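Local coordinates for protein PvdO (Pseudomonas aeruginosa, PDB 5HHA) that probably takes part in maturation of the pyoverdine chromophore in the periplasm, has the fold of formylglycine-generating enzymes and binds calcium, at residues M52-P55 / D56-G60; Y118-G121 / P122-A126; V127-D130 / Y131-K135. One frame throughout, in Å; residues are numbered along the deposited sequence. Where two conformers were deposited one is given.

Contact 1 of 3, residues M52-P55 / D56-G60; sequences MGTP and DDEVG
Glu-58 folds back over Thr-54 and Pro-55, its side chain lying against Thr-54, just before the turn, and Pro-55, its first residue. In the conformer given here, the CB of Glu-58 sits 3.5 Å from Thr-54 CG2 and about as far from the carbonyl oxygen of Pro-55. With CG anti to the backbone N (chi1 177°), the chain then runs extended across the threonine methyl, which it meets at about a right angle; Glu-58 CG passes Thr-54 CG2 at 3.9 Å. At the tip Glu-58 CD and OE2 both lie 3.3 Å from Thr-54 CG2, while Glu-58 OE1 comes within 3.9 Å of Pro-55 CD. Glu-58 OE2 also accepts a hydrogen bond from a water at 2.7 Å, which donates a longer one to Thr-54 OG1, and it forms a salt bridge with Arg-262. Thr-54 OG1 is itself hydrogen-bonded to Glu-65. A second water donates to both Thr-54 O and Asp-56 OD1. The turn itself is closed by Glu-58 N bonding to Pro-55 O at 3.1 Å, nearly straight at 170°. This is a type I beta turn, Pro-55 to Glu-58, on a surface loop between strands 42-52 and 69-73.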
loop_
_atom_site.group_PDB
_atom_site.type_symbol
_atom_site.label_atom_id
_atom_site.label_comp_id
_atom_site.label_asym_id
_atom_site.label_seq_id
_atom_site.Cartn_x
_atom_site.Cartn_y
_atom_site.Cartn_z
ATOM N N MET A 52 -3.688 -10.194 12.967
ATOM C CA MET A 52 -4.266 -9.150 12.139
ATOM C C MET A 52 -5.470 -8.547 12.825
ATOM O O MET A 52 -6.277 -9.267 13.450
ATOM C CB MET A 52 -4.679 -9.758 10.800
ATOM C CG MET A 52 -5.113 -8.735 9.764
ATOM S SD MET A 52 -5.537 -9.564 8.214
ATOM C CE MET A 52 -5.883 -8.166 7.151
ATOM N N GLY A 53 -5.601 -7.229 12.711
ATOM C CA GLY A 53 -6.670 -6.487 13.345
ATOM C C GLY A 53 -6.122 -5.617 14.449
ATOM O O GLY A 53 -4.895 -5.455 14.592
ATOM N N THR A 54 -7.017 -5.076 15.263
ATOM C CA THR A 54 -6.664 -4.071 16.254
ATOM C C THR A 54 -7.311 -4.384 17.612
ATOM O O THR A 54 -8.500 -4.649 17.652
ATOM C CB THR A 54 -7.152 -2.697 15.749
ATOM O OG1 THR A 54 -6.553 -2.435 14.473
ATOM C CG2 THR A 54 -6.802 -1.599 16.687
ATOM N N PRO A 55 -6.566 -4.296 18.701
ATOM C CA PRO A 55 -7.176 -4.454 20.026
ATOM C C PRO A 55 -8.274 -3.424 20.294
ATOM O O PRO A 55 -8.158 -2.290 19.855
ATOM C CB PRO A 55 -5.988 -4.279 20.978
ATOM C CG PRO A 55 -4.765 -4.610 20.133
ATOM C CD PRO A 55 -5.115 -4.093 18.772
ATOM N N ASP A 56 -9.309 -3.806 21.047
ATOM C CA ASP A 56 -10.467 -2.951 21.312
ATOM C C ASP A 56 -10.128 -1.568 21.826
ATOM O O ASP A 56 -10.814 -0.620 21.507
ATOM C CB ASP A 56 -11.347 -3.633 22.378
ATOM C CG ASP A 56 -11.982 -4.923 21.901
ATOM O OD1 ASP A 56 -11.990 -5.213 20.690
ATOM O OD2 ASP A 56 -12.536 -5.639 22.773
ATOM N N ASP A 57 -9.079 -1.483 22.631
ATOM C CA ASP A 57 -8.762 -0.233 23.313
ATOM C C ASP A 57 -7.677 0.605 22.651
ATOM O O ASP A 57 -7.244 1.616 23.200
ATOM C CB ASP A 57 -8.398 -0.530 24.775
ATOM C CG ASP A 57 -9.583 -1.054 25.568
ATOM O OD1 ASP A 57 -10.736 -0.758 25.213
ATOM O OD2 ASP A 57 -9.315 -1.761 26.548
ATOM N N GLU A 58 -7.230 0.228 21.458
ATOM C CA GLU A 58 -6.242 1.028 20.737
ATOM C C GLU A 58 -6.848 2.359 20.355
ATOM O O GLU A 58 -7.934 2.432 19.828
ATOM C CB GLU A 58 -5.762 0.296 19.480
ATOM C CG GLU A 58 -4.780 1.104 18.645
ATOM C CD GLU A 58 -4.171 0.289 17.538
ATOM O OE1 GLU A 58 -3.491 -0.722 17.831
ATOM O OE2 GLU A 58 -4.376 0.661 16.368
ATOM N N VAL A 59 -6.107 3.424 20.616
ATOM C CA VAL A 59 -6.567 4.768 20.263
ATOM C C VAL A 59 -6.874 4.848 18.762
ATOM O O VAL A 59 -6.049 4.497 17.942
ATOM C CB VAL A 59 -5.515 5.817 20.678
ATOM C CG1 VAL A 59 -5.807 7.200 20.102
ATOM C CG2 VAL A 59 -5.413 5.858 22.217
ATOM N N GLY A 60 -8.059 5.312 18.411
ATOM C CA GLY A 60 -8.429 5.443 17.016
ATOM C C GLY A 60 -9.061 4.236 16.372
ATOM O O GLY A 60 -9.494 4.349 15.231
HETATM O O HOH W 1 -10.466 -6.208 18.743
HETATM O O HOH W 2 -3.808 -0.857 14.247
#

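Contact 2 of 3, residues Y118-G121 / P122-A126; sequences YQQG and PRQPA
Gln-120 and Gln-124 cross obliquely with their amide planes 78° apart and touch through their aliphatic parts, Gln-120 CG lying 4.0 Å from Gln-124 CB. Gln-120 is extended, with CG anti to the backbone N (chi1 -177°), and this carries its amide past Gln-124 to the next residue. There Gln-120 NE2 donates to Pro-125 O at 3.1 Å; the bond is bent, yet the acceptor stays close to the plane of the amide. Lys-115 holds the other end of that amide, at OE1, and the two bonds together should fix its rotation. Gln-124 lays its own amide along the backbone of Gln-119 to Gly-121 and slides past the Tyr-118 ring in the reverse direction, amide and ring only 18° from parallel. A water in the plane of the ring, at its edge, donates to both Tyr-118 OH (2.9 Å) and Pro-125 O (2.7 Å), so the proline carbonyl receives two donors. Tyr-118 OH is also hydrogen-bonded to the backbone oxygen of Asp-276, and the ring meets Trp-254 edge-to-face. Gln-124 N closes the chain reversal on Gly-121 O at 3.1 Å. The arrangement is a type I beta turn, Gly-121 to Gln-124, in the loop between helices 86-96 and 131-145; Gln-124 and the following Pro-125 pass near the calcium ligands Tyr-194 and Asn-186.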
loop_
_atom_site.group_PDB
_atom_site.type_symbol
_atom_site.label_atom_id
_atom_site.label_comp_id
_atom_site.label_asym_id
_atom_site.label_seq_id
_atom_site.Cartn_x
_atom_site.Cartn_y
_atom_site.Cartn_z
ATOM N N TYR A 118 -1.021 18.127 -8.349
ATOM C CA TYR A 118 0.144 18.580 -7.617
ATOM C C TYR A 118 1.420 18.160 -8.307
ATOM O O TYR A 118 1.454 17.246 -9.119
ATOM C CB TYR A 118 0.100 18.103 -6.153
ATOM C CG TYR A 118 -0.026 16.589 -5.967
ATOM C CD1 TYR A 118 1.028 15.748 -6.247
ATOM C CD2 TYR A 118 -1.189 16.030 -5.469
ATOM C CE1 TYR A 118 0.929 14.380 -6.074
ATOM C CE2 TYR A 118 -1.290 14.643 -5.269
ATOM C CZ TYR A 118 -0.232 13.838 -5.575
ATOM O OH TYR A 118 -0.305 12.453 -5.438
ATOM N N GLN A 119 2.505 18.855 -7.978
ATOM C CA GLN A 119 3.788 18.514 -8.548
ATOM C C GLN A 119 4.179 17.093 -8.152
ATOM O O GLN A 119 4.148 16.733 -6.976
ATOM C CB GLN A 119 4.848 19.513 -8.076
ATOM C CG GLN A 119 4.621 20.921 -8.634
ATOM C CD GLN A 119 5.548 21.973 -8.074
ATOM O OE1 GLN A 119 5.130 23.112 -7.803
ATOM N NE2 GLN A 119 6.773 21.639 -7.948
ATOM N N GLN A 120 4.603 16.319 -9.135
ATOM C CA GLN A 120 4.855 14.890 -8.959
ATOM C C GLN A 120 6.085 14.476 -9.748
ATOM O O GLN A 120 6.018 14.230 -10.971
ATOM C CB GLN A 120 3.656 14.054 -9.427
ATOM C CG GLN A 120 3.828 12.551 -9.206
ATOM C CD GLN A 120 2.900 11.736 -10.085
ATOM O OE1 GLN A 120 2.703 12.059 -11.267
ATOM N NE2 GLN A 120 2.335 10.663 -9.532
ATOM N N GLY A 121 7.209 14.381 -9.066
ATOM C CA GLY A 121 8.422 13.889 -9.677
ATOM C C GLY A 121 8.420 12.372 -9.814
ATOM O O GLY A 121 7.512 11.680 -9.332
ATOM N N PRO A 122 9.435 11.814 -10.455
ATOM C CA PRO A 122 9.413 10.402 -10.829
ATOM C C PRO A 122 9.562 9.429 -9.663
ATOM O O PRO A 122 9.217 8.271 -9.850
ATOM C CB PRO A 122 10.592 10.286 -11.785
ATOM C CG PRO A 122 11.513 11.398 -11.330
ATOM C CD PRO A 122 10.600 12.512 -11.031
ATOM N N ARG A 123 10.015 9.893 -8.500
ATOM C CA ARG A 123 10.085 9.021 -7.339
ATOM C C ARG A 123 8.930 9.226 -6.375
ATOM O O ARG A 123 8.858 8.516 -5.382
ATOM C CB ARG A 123 11.398 9.208 -6.592
ATOM C CG ARG A 123 12.604 8.988 -7.486
ATOM C CD ARG A 123 13.386 7.823 -7.086
ATOM N NE ARG A 123 12.832 6.661 -7.735
ATOM C CZ ARG A 123 12.696 5.473 -7.168
ATOM N NH1 ARG A 123 13.081 5.273 -5.908
ATOM N NH2 ARG A 123 12.179 4.488 -7.891
ATOM N N GLN A 124 8.019 10.142 -6.652
ATOM C CA GLN A 124 6.796 10.171 -5.853
ATOM C C GLN A 124 5.936 8.976 -6.276
ATOM O O GLN A 124 6.100 8.414 -7.350
ATOM C CB GLN A 124 6.050 11.479 -6.058
ATOM C CG GLN A 124 6.513 12.593 -5.112
ATOM C CD GLN A 124 6.067 13.959 -5.586
ATOM O OE1 GLN A 124 4.953 14.401 -5.334
ATOM N NE2 GLN A 124 6.949 14.654 -6.288
ATOM N N PRO A 125 4.989 8.554 -5.416
ATOM C CA PRO A 125 4.168 7.391 -5.774
ATOM C C PRO A 125 3.311 7.625 -7.009
ATOM O O PRO A 125 2.733 8.702 -7.207
ATOM C CB PRO A 125 3.260 7.192 -4.549
ATOM C CG PRO A 125 3.956 7.880 -3.440
ATOM C CD PRO A 125 4.714 9.033 -4.056
ATOM N N ALA A 126 3.180 6.583 -7.818
ATOM C CA ALA A 126 2.153 6.548 -8.851
ATOM C C ALA A 126 0.782 6.660 -8.196
ATOM O O ALA A 126 0.505 6.029 -7.153
ATOM C CB ALA A 126 2.234 5.256 -9.622
HETATM O O HOH W 3 2.234 11.128 -6.030
#

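Contact 3 of 3, residues V127-D130 / Y131-K135; sequences VCVD and YNDVK
Two aspartates, Asp-130 and Asp-133, bring carboxylate oxygens of like charge within 3.2 Å (Asp-130 OD1 to Asp-133 OD2) because each accepts from the other's backbone N-H. Asp-133 N donates to Asp-130 OD1 at 2.9 Å, meeting that oxygen nearly along its C-O axis; in return Asp-130 N donates to Asp-133 OD2 at 2.9 Å, almost straight (168°) and from the anti side of the carboxylate. This reciprocal pair is a capping box, with Asp-130 as N-cap. Its CG stands between the backbone N and the carbonyl carbon (chi1 76°), which brings OD1 to the N-H of Asp-133. The helix start and a salt bridge from Arg-274 to Asp-133 OD2 probably offset the repulsion between the carboxylates. Next to the box, Val-129 CB packs on Asp-133 CB at 3.9 Å, and Val-129 CG2 approaches Val-134 CG2. Val-134 N reaches back to Asp-130 O at 3.2 Å as the first turn closes. Cys-128 ties the incoming loop to Cys-111 by a disulfide. Val-129 and Val-134 both rest on Phe-280 of strand 278-285, while Tyr-131 and Val-134 touch Trp-220 of strand 218-221, seating the start of helix 131-145 against these two parallel strands.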
loop_
_atom_site.group_PDB
_atom_site.type_symbol
_atom_site.label_atom_id
_atom_site.label_comp_id
_atom_site.label_asym_id
_atom_site.label_seq_id
_atom_site.Cartn_x
_atom_site.Cartn_y
_atom_site.Cartn_z
ATOM N N VAL A 127 -0.095 7.440 -8.795
ATOM C CA VAL A 127 -1.464 7.595 -8.333
ATOM C C VAL A 127 -2.376 7.672 -9.571
ATOM O O VAL A 127 -1.915 7.481 -10.708
ATOM C CB VAL A 127 -1.606 8.859 -7.453
ATOM C CG1 VAL A 127 -0.839 8.694 -6.143
ATOM C CG2 VAL A 127 -1.161 10.135 -8.202
ATOM N N CYS A 128 -3.660 7.942 -9.355
ATOM C CA CYS A 128 -4.589 8.179 -10.458
ATOM C C CYS A 128 -4.741 6.946 -11.316
ATOM O O CYS A 128 -4.975 7.047 -12.532
ATOM C CB CYS A 128 -4.168 9.421 -11.260
ATOM S SG CYS A 128 -4.377 10.943 -10.336
ATOM N N VAL A 129 -4.664 5.792 -10.649
ATOM C CA VAL A 129 -4.875 4.469 -11.222
ATOM C C VAL A 129 -6.032 3.763 -10.508
ATOM O O VAL A 129 -6.209 3.893 -9.282
ATOM C CB VAL A 129 -3.610 3.593 -11.101
ATOM C CG1 VAL A 129 -2.543 4.028 -12.102
ATOM C CG2 VAL A 129 -3.060 3.577 -9.663
ATOM N N ASP A 130 -6.843 3.027 -11.262
ATOM C CA ASP A 130 -7.887 2.226 -10.636
ATOM C C ASP A 130 -7.386 0.804 -10.388
ATOM O O ASP A 130 -6.258 0.443 -10.641
ATOM C CB ASP A 130 -9.265 2.288 -11.371
ATOM C CG ASP A 130 -9.328 1.465 -12.650
ATOM O OD1 ASP A 130 -8.360 0.797 -13.010
ATOM O OD2 ASP A 130 -10.413 1.485 -13.300
ATOM N N TYR A 131 -8.274 -0.002 -9.838
ATOM C CA TYR A 131 -7.924 -1.364 -9.433
ATOM C C TYR A 131 -7.454 -2.203 -10.625
ATOM O O TYR A 131 -6.440 -2.877 -10.565
ATOM C CB TYR A 131 -9.155 -1.968 -8.765
ATOM C CG TYR A 131 -9.113 -3.387 -8.255
ATOM C CD1 TYR A 131 -9.446 -4.449 -9.083
ATOM C CD2 TYR A 131 -8.870 -3.658 -6.914
ATOM C CE1 TYR A 131 -9.512 -5.755 -8.606
ATOM C CE2 TYR A 131 -8.935 -4.974 -6.419
ATOM C CZ TYR A 131 -9.247 -6.008 -7.278
ATOM O OH TYR A 131 -9.355 -7.315 -6.812
ATOM N N ASN A 132 -8.209 -2.140 -11.716
ATOM C CA ASN A 132 -7.838 -2.871 -12.923
ATOM C C ASN A 132 -6.525 -2.395 -13.535
ATOM O O ASN A 132 -5.757 -3.192 -14.071
ATOM C CB ASN A 132 -8.961 -2.756 -13.955
ATOM C CG ASN A 132 -8.816 -3.749 -15.076
ATOM O OD1 ASN A 132 -8.984 -4.950 -14.877
ATOM N ND2 ASN A 132 -8.496 -3.257 -16.261
ATOM N N ASP A 133 -6.258 -1.096 -13.433
ATOM C CA ASP A 133 -5.002 -0.577 -13.934
ATOM C C ASP A 133 -3.831 -1.252 -13.224
ATOM O O ASP A 133 -2.806 -1.550 -13.835
ATOM C CB ASP A 133 -4.895 0.925 -13.663
ATOM C CG ASP A 133 -5.784 1.768 -14.546
ATOM O OD1 ASP A 133 -6.034 1.390 -15.709
ATOM O OD2 ASP A 133 -6.196 2.849 -14.075
ATOM N N VAL A 134 -3.964 -1.441 -11.909
ATOM C CA VAL A 134 -2.936 -2.120 -11.128
ATOM C C VAL A 134 -2.777 -3.557 -11.602
ATOM O O VAL A 134 -1.659 -4.039 -11.780
ATOM C CB VAL A 134 -3.250 -2.071 -9.609
ATOM C CG1 VAL A 134 -2.254 -2.903 -8.839
ATOM C CG2 VAL A 134 -3.222 -0.628 -9.115
ATOM N N LYS A 135 -3.887 -4.246 -11.811
ATOM C CA LYS A 135 -3.805 -5.607 -12.326
ATOM C C LYS A 135 -3.102 -5.621 -13.679
ATOM O O LYS A 135 -2.279 -6.514 -13.945
ATOM C CB LYS A 135 -5.200 -6.232 -12.432
ATOM C CG LYS A 135 -5.865 -6.423 -11.064
ATOM C CD LYS A 135 -7.270 -6.978 -11.153
ATOM C CE LYS A 135 -7.276 -8.382 -11.722
ATOM N NZ LYS A 135 -6.738 -9.362 -10.742
#

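Contacts 2 and 3 follow directly along the chain: the loop of 118-126 runs into 127-130 and so to the start of helix 131-145. Their centres are 16 Å apart and they touch at Val-127, whose CG2 lies 3.7 Å from Tyr-118 OH and 3.8 Å from Gln-120 NE2. Contact 1 is remote, its centre 33 Å from that of contact 2 and 30 Å from that of contact 3, on the opposite side of the chain's centre. Only contact 2 comes near the metal: the side chain of Gln-124 is about 11 Å from the calcium ion and about 7 Å from that of its ligand Tyr-194. Contacts 1 and 3 lie away from this site.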